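Local coordinates for catabolite control protein A (Lactococcus lactis, PDB 2O20) that probably acts as a global transcriptional regulator of carbon catabolite repression and activation, as a DNA-binding member of the LacI family, at residues V145-I151 against P158-Y164; G84-A89 against G298-R303; V265-I271 against R328-K332; S171-L175 against T241-V245; N222-G228 against H247-G253. The protein carries 1 engineered substitution. All coordinates share one frame; numbering follows the deposited sequence. Where two conformers were deposited one is given.

Contact 1: V145-I151 against P158-Y164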
# COMPACT_ATOMS: atom_id res chain seq x y z
N VAL D 145 -19.17 18.04 -3.56
CA VAL D 145 -18.15 17.32 -2.78
C VAL D 145 -18.81 16.21 -1.96
O VAL D 145 -19.95 16.35 -1.48
CB VAL D 145 -17.35 18.32 -1.87
CG1 VAL D 145 -18.30 19.17 -1.08
CG2 VAL D 145 -16.40 17.61 -0.93
N VAL D 146 -18.12 15.08 -1.87
CA VAL D 146 -18.52 13.96 -1.01
C VAL D 146 -17.29 13.58 -0.14
O VAL D 146 -16.18 13.49 -0.65
CB VAL D 146 -18.96 12.75 -1.81
CG1 VAL D 146 -19.48 11.62 -0.87
CG2 VAL D 146 -20.05 13.16 -2.82
N LEU D 147 -17.52 13.39 1.16
CA LEU D 147 -16.48 12.92 2.10
C LEU D 147 -16.55 11.40 2.22
O LEU D 147 -17.64 10.82 2.23
CB LEU D 147 -16.70 13.57 3.48
CG LEU D 147 -17.03 15.07 3.55
CD1 LEU D 147 -17.34 15.47 4.97
CD2 LEU D 147 -15.92 15.98 2.97
N VAL D 148 -15.39 10.74 2.31
CA VAL D 148 -15.30 9.29 2.54
C VAL D 148 -14.37 9.00 3.73
O VAL D 148 -13.22 9.47 3.75
CB VAL D 148 -14.80 8.51 1.30
CG1 VAL D 148 -14.99 7.00 1.50
CG2 VAL D 148 -15.49 9.01 -0.01
N GLY D 149 -14.87 8.28 4.73
CA GLY D 149 -14.09 7.93 5.91
C GLY D 149 -14.06 9.02 6.96
O GLY D 149 -13.37 8.89 7.98
N THR D 150 -14.78 10.12 6.71
CA THR D 150 -14.94 11.17 7.72
C THR D 150 -16.35 11.75 7.65
O THR D 150 -17.07 11.57 6.66
CB THR D 150 -13.83 12.26 7.62
OG1 THR D 150 -13.85 13.09 8.80
CG2 THR D 150 -13.97 13.09 6.34
N ILE D 151 -16.74 12.39 8.75
CA ILE D 151 -18.10 12.90 8.94
C ILE D 151 -18.04 14.39 9.28
O ILE D 151 -17.28 14.80 10.16
CB ILE D 151 -18.81 12.16 10.08
CG1 ILE D 151 -18.82 10.64 9.84
CG2 ILE D 151 -20.24 12.68 10.23
CD1 ILE D 151 -19.17 9.83 11.07
N PRO D 158 -22.36 15.85 2.05
CA PRO D 158 -22.48 14.40 1.79
C PRO D 158 -21.28 13.57 2.27
O PRO D 158 -20.14 14.01 2.18
CB PRO D 158 -22.67 14.34 0.27
CG PRO D 158 -23.30 15.65 -0.07
CD PRO D 158 -22.64 16.64 0.83
N SER D 159 -21.55 12.36 2.76
CA SER D 159 -20.50 11.47 3.28
C SER D 159 -20.87 9.99 3.18
O SER D 159 -22.04 9.63 3.14
CB SER D 159 -20.13 11.84 4.72
OG SER D 159 -21.07 11.35 5.68
N VAL D 160 -19.85 9.15 3.08
CA VAL D 160 -20.00 7.70 3.08
C VAL D 160 -19.01 7.10 4.10
O VAL D 160 -17.80 7.34 4.01
CB VAL D 160 -19.76 7.10 1.69
CG1 VAL D 160 -20.14 5.58 1.68
CG2 VAL D 160 -20.57 7.86 0.66
N ASN D 161 -19.55 6.30 5.03
CA ASN D 161 -18.80 5.79 6.17
C ASN D 161 -19.39 4.44 6.60
O ASN D 161 -20.48 4.09 6.14
CB ASN D 161 -18.87 6.77 7.36
CG ASN D 161 -18.11 8.06 7.13
OD1 ASN D 161 -16.90 8.16 7.36
ND2 ASN D 161 -18.83 9.08 6.70
N ILE D 162 -18.69 3.73 7.47
CA ILE D 162 -19.30 2.69 8.33
C ILE D 162 -19.87 3.34 9.59
O ILE D 162 -19.72 4.55 9.78
CB ILE D 162 -18.35 1.46 8.66
CG1 ILE D 162 -17.18 1.84 9.59
CG2 ILE D 162 -17.87 0.78 7.39
CD1 ILE D 162 -16.73 0.71 10.48
N ASP D 163 -20.57 2.55 10.40
CA ASP D 163 -21.08 2.94 11.72
C ASP D 163 -19.92 2.72 12.73
O ASP D 163 -19.71 1.62 13.23
CB ASP D 163 -22.35 2.13 12.07
CG ASP D 163 -22.96 2.51 13.40
OD1 ASP D 163 -22.31 3.22 14.18
OD2 ASP D 163 -24.13 2.12 13.68
N TYR D 164 -19.15 3.77 12.99
CA TYR D 164 -17.96 3.65 13.88
C TYR D 164 -18.31 3.33 15.35
O TYR D 164 -17.54 2.65 16.07
CB TYR D 164 -17.13 4.93 13.82
CG TYR D 164 -16.66 5.30 12.42
CD1 TYR D 164 -15.67 4.55 11.78
CD2 TYR D 164 -17.18 6.38 11.76
CE1 TYR D 164 -15.24 4.87 10.52
CE2 TYR D 164 -16.74 6.72 10.47
CZ TYR D 164 -15.76 5.96 9.87
OH TYR D 164 -15.31 6.27 8.59
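L147 and V160 lie at the tight end of this contact. L147 N gives a nearly straight bond to P158 O (2.9 Å, 177° at the hydrogen), V160 N donates back to L147 O at 2.9 Å, and G149 N meets V160 O at 3.2 Å. On one face V146 CG1 packs against V160 CG2 at 4.2 Å, beneath L297, A301 and L305 of helix 294-309. The bridges L147-S159 and V148-V160 are parallel, and the strand axes differ by 17° at a closest approach of 4.7 Å. They are adjacent inner strands of the parallel sheet in the N-terminal subdomain of the periplasmic-binding-protein-like core of LacI regulators, with no helix in the six residues between the segments. Past the backbone ladder, side chains take over the link. N161 has CG anti to its carbonyl carbon (chi1 -69°), which lets its amide reach the 149-151 turn. ND2 bonds T150 O at 3.0 Å; the oxygen lies in the amide plane, but the nitrogen stands above the carbonyl plane. OD1 takes Y164 OH on a lone pair at 2.8 Å, so both ends of the amide are held and its rotation is fixed. The more open side is at the partly exposed I151, whose CD1 only reaches the edge of the Y164 ring, 4.0 Å from CE2. At the other end the partly exposed P158 rests its ring on V145 O.

Contact 2: G84-A89 against G298-R303. Engineered in segment 84-89: A89 (natural residue Asp).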
# COMPACT_ATOMS: atom_id res chain seq x y z
N GLY D 84 -12.23 2.20 -6.01
CA GLY D 84 -13.70 2.21 -6.16
C GLY D 84 -14.21 3.48 -6.84
O GLY D 84 -15.09 3.44 -7.72
N VAL D 85 -13.64 4.61 -6.44
CA VAL D 85 -13.90 5.90 -7.09
C VAL D 85 -13.52 5.86 -8.59
O VAL D 85 -14.34 6.20 -9.47
CB VAL D 85 -13.12 7.05 -6.40
CG1 VAL D 85 -13.31 8.41 -7.13
CG2 VAL D 85 -13.50 7.19 -4.94
N ASP D 86 -12.28 5.43 -8.86
CA ASP D 86 -11.74 5.34 -10.22
C ASP D 86 -12.61 4.49 -11.16
O ASP D 86 -12.87 4.88 -12.30
CB ASP D 86 -10.32 4.76 -10.13
CG ASP D 86 -9.59 4.75 -11.46
OD1 ASP D 86 -8.98 3.70 -11.79
OD2 ASP D 86 -9.59 5.78 -12.14
N ASP D 87 -13.04 3.32 -10.69
CA ASP D 87 -13.85 2.43 -11.50
C ASP D 87 -15.18 3.05 -11.94
O ASP D 87 -15.59 2.88 -13.12
CB ASP D 87 -14.04 1.10 -10.78
CG ASP D 87 -12.81 0.19 -10.90
OD1 ASP D 87 -11.80 0.66 -11.48
OD2 ASP D 87 -12.85 -0.97 -10.39
N ILE D 88 -15.84 3.76 -11.03
CA ILE D 88 -17.12 4.37 -11.34
C ILE D 88 -16.95 5.59 -12.26
O ILE D 88 -17.74 5.79 -13.21
CB ILE D 88 -17.90 4.76 -10.04
CG1 ILE D 88 -18.22 3.51 -9.19
CG2 ILE D 88 -19.18 5.56 -10.39
CD1 ILE D 88 -19.31 2.63 -9.79
N ALA D 89 -15.95 6.40 -11.98
CA ALA D 89 -15.65 7.56 -12.82
C ALA D 89 -15.22 7.14 -14.24
O ALA D 89 -15.69 7.69 -15.25
CB ALA D 89 -14.57 8.43 -12.16
N GLY D 298 -15.70 3.93 -1.72
CA GLY D 298 -15.34 4.74 -2.91
C GLY D 298 -16.39 4.70 -4.04
O GLY D 298 -16.76 5.74 -4.59
N ALA D 299 -16.84 3.50 -4.41
CA ALA D 299 -17.83 3.34 -5.47
C ALA D 299 -19.14 4.04 -5.11
O ALA D 299 -19.72 4.78 -5.93
CB ALA D 299 -18.07 1.87 -5.76
N VAL D 300 -19.60 3.83 -3.88
CA VAL D 300 -20.85 4.44 -3.41
C VAL D 300 -20.73 5.96 -3.40
O VAL D 300 -21.66 6.66 -3.81
CB VAL D 300 -21.30 3.85 -2.01
CG1 VAL D 300 -22.40 4.67 -1.40
CG2 VAL D 300 -21.75 2.41 -2.18
N ALA D 301 -19.57 6.46 -2.95
CA ALA D 301 -19.31 7.89 -2.94
C ALA D 301 -19.31 8.48 -4.34
O ALA D 301 -19.85 9.57 -4.58
CB ALA D 301 -17.98 8.17 -2.29
N MET D 302 -18.68 7.78 -5.29
CA MET D 302 -18.59 8.31 -6.65
C MET D 302 -19.97 8.28 -7.37
O MET D 302 -20.31 9.18 -8.16
CB MET D 302 -17.48 7.58 -7.43
CG MET D 302 -17.13 8.22 -8.76
SD MET D 302 -16.52 9.93 -8.69
CE MET D 302 -17.72 10.74 -9.75
N ARG D 303 -20.79 7.28 -7.04
CA ARG D 303 -22.18 7.20 -7.53
C ARG D 303 -22.99 8.41 -7.07
O ARG D 303 -23.76 9.00 -7.86
CB ARG D 303 -22.86 5.90 -7.09
CG ARG D 303 -22.49 4.71 -7.93
CD ARG D 303 -23.19 3.45 -7.48
NE ARG D 303 -22.53 2.28 -8.05
CZ ARG D 303 -22.07 1.24 -7.36
NH1 ARG D 303 -22.22 1.16 -6.03
NH2 ARG D 303 -21.48 0.24 -8.03
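G84 and A299 bring the two helices unusually close: their CA atoms are 4.3 Å apart, and the segment axes approach to 7.2 Å at a crossing angle of -43°. Glycine accounts for this on both sides. A CB on G84 would come within 2.9 Å of A299 N, a clash, and one on G298 would sit tightly against V85 N. Among the backbone contacts, the CA of A299 also points a C-H at G84 O, 3.5 Å away. The apolar contacts centre on I88 and M302, whose side chains slide past each other in opposite directions. I88 CG1 touches A299 CB at 3.8 Å, and its CG2 lies 3.7 Å from M302 CG. M302 holds CG anti to its nitrogen (chi1 -170°) and bends at chi2 (61°), which carries SD to V85 CG1 at 3.9 Å and, less closely, to the methyl of A89, an engineered residue. The charged side chain that takes part in the contact is R303, at the exposed margin, where it crosses I88 at about a right angle and I88 CD1 sits 3.7 Å from NH2. Beneath the pair, V85 meets V68, M302 meets V66 and A301 meets V146 and V148. Two helices packed side by side on one face of a parallel sheet are typical of the Rossmann-like N-terminal subdomain of the LacI family, here pairing an early helix with one from late in the chain.

Contact 3: V265-I271 against R328-K332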
# COMPACT_ATOMS: atom_id res chain seq x y z
N VAL D 265 1.05 -13.30 22.17
CA VAL D 265 -0.17 -12.88 21.50
C VAL D 265 -0.83 -14.14 20.91
O VAL D 265 -0.19 -14.85 20.14
CB VAL D 265 0.17 -11.82 20.36
CG1 VAL D 265 -1.04 -11.47 19.49
CG2 VAL D 265 0.77 -10.54 20.93
N PRO D 266 -2.12 -14.39 21.20
CA PRO D 266 -3.08 -13.60 21.98
C PRO D 266 -3.19 -13.94 23.47
O PRO D 266 -4.08 -13.42 24.14
CB PRO D 266 -4.40 -13.93 21.29
CG PRO D 266 -4.25 -15.34 20.93
CD PRO D 266 -2.79 -15.52 20.53
N GLU D 267 -2.31 -14.79 23.99
CA GLU D 267 -2.45 -15.29 25.36
C GLU D 267 -2.41 -14.20 26.43
O GLU D 267 -3.24 -14.21 27.36
CB GLU D 267 -1.37 -16.34 25.65
CG GLU D 267 -1.55 -17.67 24.88
CD GLU D 267 -1.04 -17.69 23.41
OE1 GLU D 267 -0.37 -16.72 22.91
OE2 GLU D 267 -1.33 -18.72 22.74
N ASP D 268 -1.44 -13.28 26.30
CA ASP D 268 -1.23 -12.18 27.24
C ASP D 268 -1.60 -10.80 26.71
O ASP D 268 -1.75 -9.84 27.49
CB ASP D 268 0.22 -12.18 27.72
CG ASP D 268 0.57 -13.40 28.54
OD1 ASP D 268 -0.34 -14.03 29.13
OD2 ASP D 268 1.75 -13.75 28.63
N PHE D 269 -1.71 -10.67 25.39
CA PHE D 269 -2.09 -9.39 24.78
C PHE D 269 -2.86 -9.63 23.48
O PHE D 269 -2.42 -10.42 22.64
CB PHE D 269 -0.89 -8.46 24.52
CG PHE D 269 -1.29 -7.00 24.41
CD1 PHE D 269 -1.26 -6.17 25.53
CD2 PHE D 269 -1.76 -6.49 23.23
CE1 PHE D 269 -1.69 -4.85 25.44
CE2 PHE D 269 -2.22 -5.19 23.13
CZ PHE D 269 -2.16 -4.36 24.25
N GLU D 270 -4.00 -8.95 23.33
CA GLU D 270 -4.89 -9.12 22.18
C GLU D 270 -5.09 -7.78 21.48
O GLU D 270 -5.11 -6.74 22.12
CB GLU D 270 -6.24 -9.64 22.61
CG GLU D 270 -6.25 -11.00 23.33
CD GLU D 270 -7.66 -11.50 23.57
OE1 GLU D 270 -8.41 -11.75 22.61
OE2 GLU D 270 -8.05 -11.61 24.77
N ILE D 271 -5.21 -7.82 20.16
CA ILE D 271 -5.34 -6.62 19.33
C ILE D 271 -6.48 -6.81 18.29
O ILE D 271 -6.58 -7.84 17.63
CB ILE D 271 -4.02 -6.29 18.56
CG1 ILE D 271 -2.86 -6.09 19.54
CG2 ILE D 271 -4.20 -5.02 17.70
CD1 ILE D 271 -1.49 -5.96 18.87
N ARG D 328 -9.03 -13.51 13.79
CA ARG D 328 -7.79 -14.13 13.34
C ARG D 328 -6.93 -14.45 14.59
O ARG D 328 -7.48 -14.68 15.67
CB ARG D 328 -7.10 -13.26 12.27
CG ARG D 328 -7.94 -13.07 10.98
CD ARG D 328 -7.15 -12.36 9.89
NE ARG D 328 -7.96 -12.06 8.71
CZ ARG D 328 -8.14 -10.85 8.20
NH1 ARG D 328 -7.58 -9.77 8.75
NH2 ARG D 328 -8.92 -10.72 7.13
N ARG D 329 -5.61 -14.50 14.45
CA ARG D 329 -4.78 -15.01 15.55
C ARG D 329 -4.23 -13.94 16.51
O ARG D 329 -3.45 -14.28 17.40
CB ARG D 329 -3.68 -15.90 14.98
CG ARG D 329 -4.29 -17.10 14.22
CD ARG D 329 -3.34 -18.23 13.97
NE ARG D 329 -3.97 -19.39 13.32
CZ ARG D 329 -4.26 -19.50 12.02
NH1 ARG D 329 -4.04 -18.51 11.14
NH2 ARG D 329 -4.81 -20.63 11.58
N SER D 330 -4.69 -12.69 16.42
CA SER D 330 -4.33 -11.69 17.44
C SER D 330 -5.36 -11.52 18.55
O SER D 330 -5.16 -10.67 19.43
CB SER D 330 -4.00 -10.32 16.82
OG SER D 330 -5.14 -9.73 16.21
N THR D 331 -6.42 -12.34 18.51
CA THR D 331 -7.42 -12.45 19.56
C THR D 331 -7.61 -13.93 19.93
O THR D 331 -7.29 -14.84 19.15
CB THR D 331 -8.78 -11.79 19.18
OG1 THR D 331 -9.23 -12.28 17.91
CG2 THR D 331 -8.62 -10.27 19.08
N LYS D 332 -8.13 -14.15 21.14
CA LYS D 332 -8.35 -15.51 21.68
C LYS D 332 -9.54 -16.19 21.05
O LYS D 332 -9.59 -17.44 21.03
CB LYS D 332 -8.58 -15.44 23.18
CG LYS D 332 -7.36 -15.10 23.99
CD LYS D 332 -7.73 -14.98 25.47
CE LYS D 332 -6.58 -14.67 26.35
NZ LYS D 332 -6.09 -13.24 26.20
OXT LYS D 332 -10.46 -15.51 20.59
O HOH W 1 -1.05 -16.01 17.51
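E270 and K332 each hold CG anti to the carbonyl carbon (chi1 -60° and -71°), and K332 then runs straight until it bends at chi4 (72°), curling its amine back over the glutamate so that the two side chains cross at about a right angle. The carboxylate is met from above its plane at both oxygens: OE1 takes K332 N at 2.8 Å, and OE2 forms a salt bridge with K332 NZ at 2.9 Å. NZ has a further acceptor in P266 O, 2.9 Å away in that carbonyl's plane, and a weak bond to E267 O. N180 and S178 also bond OE2, so the charge of this buried carboxylate is probably well compensated. All this joins the C-terminal tail to strand 270-272, one of the two outermost strands, within the chain, of the parallel sheet in the C-terminal subdomain. There I271 N donates to S330 O at 2.9 Å while S330 OG returns a bond to I271 O at 2.8 Å; S330 OG also pairs with T288 N. P266, which follows a cis peptide bond, lays its CB against T331 C at 3.5 Å. Towards the surface one water donates to both V265 O and R329 O, each 3.0 Å from it.

Contact 4: S171-L175 against T241-V245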
# COMPACT_ATOMS: atom_id res chain seq x y z
N SER D 171 -16.14 -4.40 18.90
CA SER D 171 -14.72 -4.67 19.13
C SER D 171 -14.38 -4.76 20.63
O SER D 171 -13.70 -5.70 21.10
CB SER D 171 -13.85 -3.58 18.45
OG SER D 171 -14.01 -3.61 17.06
N THR D 172 -14.83 -3.75 21.38
CA THR D 172 -14.59 -3.70 22.82
C THR D 172 -15.26 -4.90 23.52
O THR D 172 -14.63 -5.56 24.33
CB THR D 172 -15.07 -2.36 23.41
OG1 THR D 172 -14.46 -1.28 22.67
CG2 THR D 172 -14.75 -2.25 24.92
N LYS D 173 -16.52 -5.20 23.17
CA LYS D 173 -17.23 -6.34 23.75
C LYS D 173 -16.55 -7.69 23.48
O LYS D 173 -16.54 -8.56 24.33
CB LYS D 173 -18.69 -6.38 23.21
CG LYS D 173 -19.63 -7.25 23.97
CD LYS D 173 -21.07 -7.13 23.40
CE LYS D 173 -22.07 -7.83 24.27
NZ LYS D 173 -23.45 -7.52 23.79
N LYS D 174 -15.97 -7.85 22.30
CA LYS D 174 -15.22 -9.05 21.98
C LYS D 174 -14.04 -9.26 22.95
O LYS D 174 -13.77 -10.38 23.37
CB LYS D 174 -14.73 -8.97 20.54
CG LYS D 174 -13.99 -10.19 20.07
CD LYS D 174 -13.82 -10.20 18.55
CE LYS D 174 -12.86 -11.26 18.14
NZ LYS D 174 -13.45 -12.61 18.30
N LEU D 175 -13.35 -8.19 23.30
CA LEU D 175 -12.21 -8.28 24.22
C LEU D 175 -12.72 -8.49 25.68
O LEU D 175 -12.09 -9.18 26.48
CB LEU D 175 -11.35 -7.03 24.13
CG LEU D 175 -10.66 -6.82 22.78
CD1 LEU D 175 -10.02 -5.45 22.66
CD2 LEU D 175 -9.64 -7.91 22.52
N THR D 241 -4.17 -5.11 28.75
CA THR D 241 -3.96 -6.47 28.23
C THR D 241 -4.54 -6.67 26.84
O THR D 241 -4.46 -7.78 26.31
CB THR D 241 -4.56 -7.55 29.15
OG1 THR D 241 -5.99 -7.31 29.29
CG2 THR D 241 -3.84 -7.54 30.52
N SER D 242 -5.10 -5.62 26.26
CA SER D 242 -5.64 -5.66 24.92
C SER D 242 -5.86 -4.23 24.42
O SER D 242 -5.81 -3.27 25.20
CB SER D 242 -6.94 -6.44 24.89
OG SER D 242 -7.91 -5.85 25.75
N ALA D 243 -6.10 -4.11 23.12
CA ALA D 243 -6.39 -2.83 22.51
C ALA D 243 -7.27 -2.96 21.27
O ALA D 243 -7.10 -3.89 20.48
CB ALA D 243 -5.09 -2.18 22.13
N VAL D 244 -8.15 -1.98 21.12
CA VAL D 244 -8.89 -1.70 19.86
C VAL D 244 -8.19 -0.50 19.23
O VAL D 244 -7.89 0.49 19.91
CB VAL D 244 -10.34 -1.33 20.11
CG1 VAL D 244 -11.10 -1.17 18.75
CG2 VAL D 244 -10.99 -2.37 21.04
N VAL D 245 -7.86 -0.63 17.94
CA VAL D 245 -7.04 0.33 17.24
C VAL D 245 -7.76 0.79 15.95
O VAL D 245 -8.24 -0.04 15.15
CB VAL D 245 -5.65 -0.27 16.91
CG1 VAL D 245 -4.78 0.84 16.35
CG2 VAL D 245 -5.01 -0.95 18.17
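L175 and V244 make the main apolar contact, with L175 CD1 against V244 CG2 at 3.6 Å and the two side chains meeting at a slant. V244 is forked: CG2 faces L175 and T172, while CG1, anti to its nitrogen (chi1 -175°), lies 3.7 Å from S171 CB. L175 CD2 adds a carbon contact with S242 CB at 3.9 Å. The segment axes run 166° apart in direction and 8.7 Å apart at closest approach, as expected for a helix laid against the strands of the C-terminal alpha/beta subdomain. I183 and I272, on the strands flanking 242-245, also touch L175. Contacts of polar atoms with carbon form the second group. L175 CD1 approaches S242 OG at 3.8 Å, and T172 OG1 lies 4.0 Å from V244 CG2. The helix hydroxyls are satisfied within their own helix, S171 by A167 O and T172 by A168 O. Cutting L175 back to an alanine would probably open a gap above V244 and S242 that the helix could not fill without shifting. Lacking polar bonds between the segments, the contact relies on shape and the exclusion of water, and S242 OG, buried with no partner in the model, is probably an energetic cost that this packing bears.

Contact 5: N222-G228 against H247-G253. With SO4 (sulfate ion), chain L.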
# COMPACT_ATOMS: atom_id res chain seq x y z
N ASN D 222 -2.79 9.13 16.81
CA ASN D 222 -1.99 8.03 16.29
C ASN D 222 -2.42 7.62 14.91
O ASN D 222 -3.56 7.22 14.73
CB ASN D 222 -2.09 6.84 17.23
CG ASN D 222 -1.44 7.13 18.54
OD1 ASN D 222 -0.22 7.32 18.58
ND2 ASN D 222 -2.23 7.23 19.60
N TYR D 223 -1.50 7.76 13.95
CA TYR D 223 -1.80 7.56 12.53
C TYR D 223 -0.87 6.60 11.78
O TYR D 223 -1.30 6.00 10.79
CB TYR D 223 -1.83 8.92 11.82
CG TYR D 223 -2.96 9.85 12.25
CD1 TYR D 223 -4.25 9.68 11.76
CD2 TYR D 223 -2.74 10.88 13.17
CE1 TYR D 223 -5.29 10.51 12.14
CE2 TYR D 223 -3.79 11.69 13.58
CZ TYR D 223 -5.06 11.52 13.05
OH TYR D 223 -6.12 12.34 13.43
N SER D 224 0.36 6.42 12.27
CA SER D 224 1.41 5.71 11.58
C SER D 224 1.85 4.39 12.24
O SER D 224 1.64 4.15 13.45
CB SER D 224 2.62 6.64 11.41
OG SER D 224 3.38 6.78 12.60
N TYR D 225 2.46 3.53 11.42
CA TYR D 225 3.12 2.30 11.89
C TYR D 225 4.15 2.58 13.00
O TYR D 225 4.13 1.93 14.05
CB TYR D 225 3.83 1.62 10.69
CG TYR D 225 4.61 0.38 11.00
CD1 TYR D 225 3.97 -0.83 11.26
CD2 TYR D 225 6.01 0.40 11.01
CE1 TYR D 225 4.73 -1.99 11.54
CE2 TYR D 225 6.75 -0.74 11.28
CZ TYR D 225 6.09 -1.93 11.56
OH TYR D 225 6.86 -3.04 11.83
N GLU D 226 4.98 3.61 12.81
CA GLU D 226 6.00 3.97 13.84
C GLU D 226 5.35 4.45 15.15
O GLU D 226 5.84 4.15 16.23
CB GLU D 226 7.03 4.99 13.36
CG GLU D 226 8.16 4.42 12.50
CD GLU D 226 9.00 3.34 13.18
OE1 GLU D 226 9.20 3.36 14.42
OE2 GLU D 226 9.46 2.44 12.44
N GLN D 227 4.22 5.13 15.07
CA GLN D 227 3.53 5.55 16.28
C GLN D 227 2.99 4.33 17.03
O GLN D 227 3.07 4.28 18.27
CB GLN D 227 2.41 6.53 15.95
CG GLN D 227 2.90 7.93 15.63
CD GLN D 227 1.75 8.86 15.21
OE1 GLN D 227 1.00 8.56 14.27
NE2 GLN D 227 1.58 9.95 15.94
N GLY D 228 2.43 3.37 16.30
CA GLY D 228 1.91 2.12 16.87
C GLY D 228 2.99 1.37 17.62
O GLY D 228 2.77 0.94 18.75
N HIS D 247 -6.77 2.58 13.23
CA HIS D 247 -6.06 2.55 11.93
C HIS D 247 -5.20 1.31 11.81
O HIS D 247 -4.47 0.96 12.72
CB HIS D 247 -5.21 3.79 11.74
CG HIS D 247 -6.01 5.05 11.72
ND1 HIS D 247 -5.73 6.12 12.54
CD2 HIS D 247 -7.14 5.37 11.03
CE1 HIS D 247 -6.63 7.06 12.33
NE2 HIS D 247 -7.50 6.63 11.43
N ASP D 248 -5.29 0.63 10.67
CA ASP D 248 -4.56 -0.61 10.46
C ASP D 248 -3.04 -0.46 10.59
O ASP D 248 -2.39 -1.33 11.13
CB ASP D 248 -4.87 -1.18 9.05
CG ASP D 248 -6.31 -1.64 8.89
OD1 ASP D 248 -6.98 -2.11 9.85
OD2 ASP D 248 -6.79 -1.49 7.74
N THR D 249 -2.47 0.62 10.06
CA THR D 249 -1.02 0.83 10.12
C THR D 249 -0.54 0.91 11.57
O THR D 249 0.49 0.35 11.91
CB THR D 249 -0.59 2.12 9.42
OG1 THR D 249 -1.49 3.17 9.81
CG2 THR D 249 -0.58 1.95 7.91
N VAL D 250 -1.31 1.60 12.40
CA VAL D 250 -1.03 1.67 13.84
C VAL D 250 -1.11 0.30 14.55
O VAL D 250 -0.26 -0.05 15.36
CB VAL D 250 -1.96 2.71 14.50
CG1 VAL D 250 -1.65 2.82 15.99
CG2 VAL D 250 -1.84 4.08 13.79
N ALA D 251 -2.14 -0.48 14.23
CA ALA D 251 -2.35 -1.82 14.79
C ALA D 251 -1.24 -2.76 14.44
O ALA D 251 -0.84 -3.55 15.28
CB ALA D 251 -3.65 -2.43 14.30
N VAL D 252 -0.80 -2.70 13.18
CA VAL D 252 0.29 -3.53 12.71
C VAL D 252 1.59 -3.15 13.44
O VAL D 252 2.37 -4.04 13.78
CB VAL D 252 0.47 -3.47 11.17
CG1 VAL D 252 1.66 -4.28 10.72
CG2 VAL D 252 -0.78 -3.98 10.45
N GLY D 253 1.80 -1.85 13.66
CA GLY D 253 2.91 -1.37 14.48
C GLY D 253 2.91 -1.85 15.92
O GLY D 253 3.94 -2.30 16.43
S SO4 L . -9.38 9.51 11.87
O1 SO4 L . -10.08 10.80 11.96
O2 SO4 L . -8.58 9.33 13.09
O3 SO4 L . -10.37 8.44 11.75
O4 SO4 L . -8.50 9.53 10.71
O HOH W 2 -5.15 4.44 15.44
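Y223 and H247 lie side by side and point the same way, their planes 24° apart but slid so far that the rings barely overlap, with centroids 5.4 Å apart. H247 is steered by N222: ND1 donates to N222 O at 3.3 Å, the oxygen lying in the imidazole plane and the nitrogen in the carbonyl plane. Its far nitrogen, NE2, makes a weak bond to O3 of the sulfate at 3.4 Å; N195 also binds this ion. In the first turn of helix 248-260, T249 OG1 donates to Y223 O at 3.0 Å, and V250 CG2 presses on Y223 C at 3.4 Å. Y225, its CG anti to the nitrogen (chi1 177°), swings its ring across the helix to set CD1 3.4 Å from G253 N, with T249 O at the ring edge; its hydroxyl bonds S256, and its ring meets Y282 of the second subunit. G228 and G253 let the helices close up, G228 CA lying 3.4 Å from V250 O, where a CB would clash. S224 and Q227 form a capping box at the start of helix 225-237. A leucine in place of H247 would probably cost N222 O one of its donors and the sulfate an N-H partner. Because ND1 and NE2 both face acceptors, a protonated H247 is possible; the sulfate, probably from the crystallisation liquor, may mark a polar pocket in the cleft where LacI-family relatives bind effectors.

Contacts 1, 2 and 4 are buried, whereas 3 and 5 are only partly so. Contacts 1 and 2 belong to the N-terminal subdomain and touch through V148 and A301: the first joins strands by backbone bonds, the second joins helices above them by apolar packing. Contacts 3 and 4 share the C-terminal sheet, and contact 5 holds helices packed against it. E270 of contact 3 pairs with A243 of contact 4 on neighbouring strands, and V245 at the end of contact 4 packs on V250 of contact 5. Ionic chemistry is concentrated in the two partly buried contacts, at the tail in contact 3 and beside the sulfate in contact 5, while glycine-mediated helix approach recurs in contacts 2 and 5, centred about 27 Å apart.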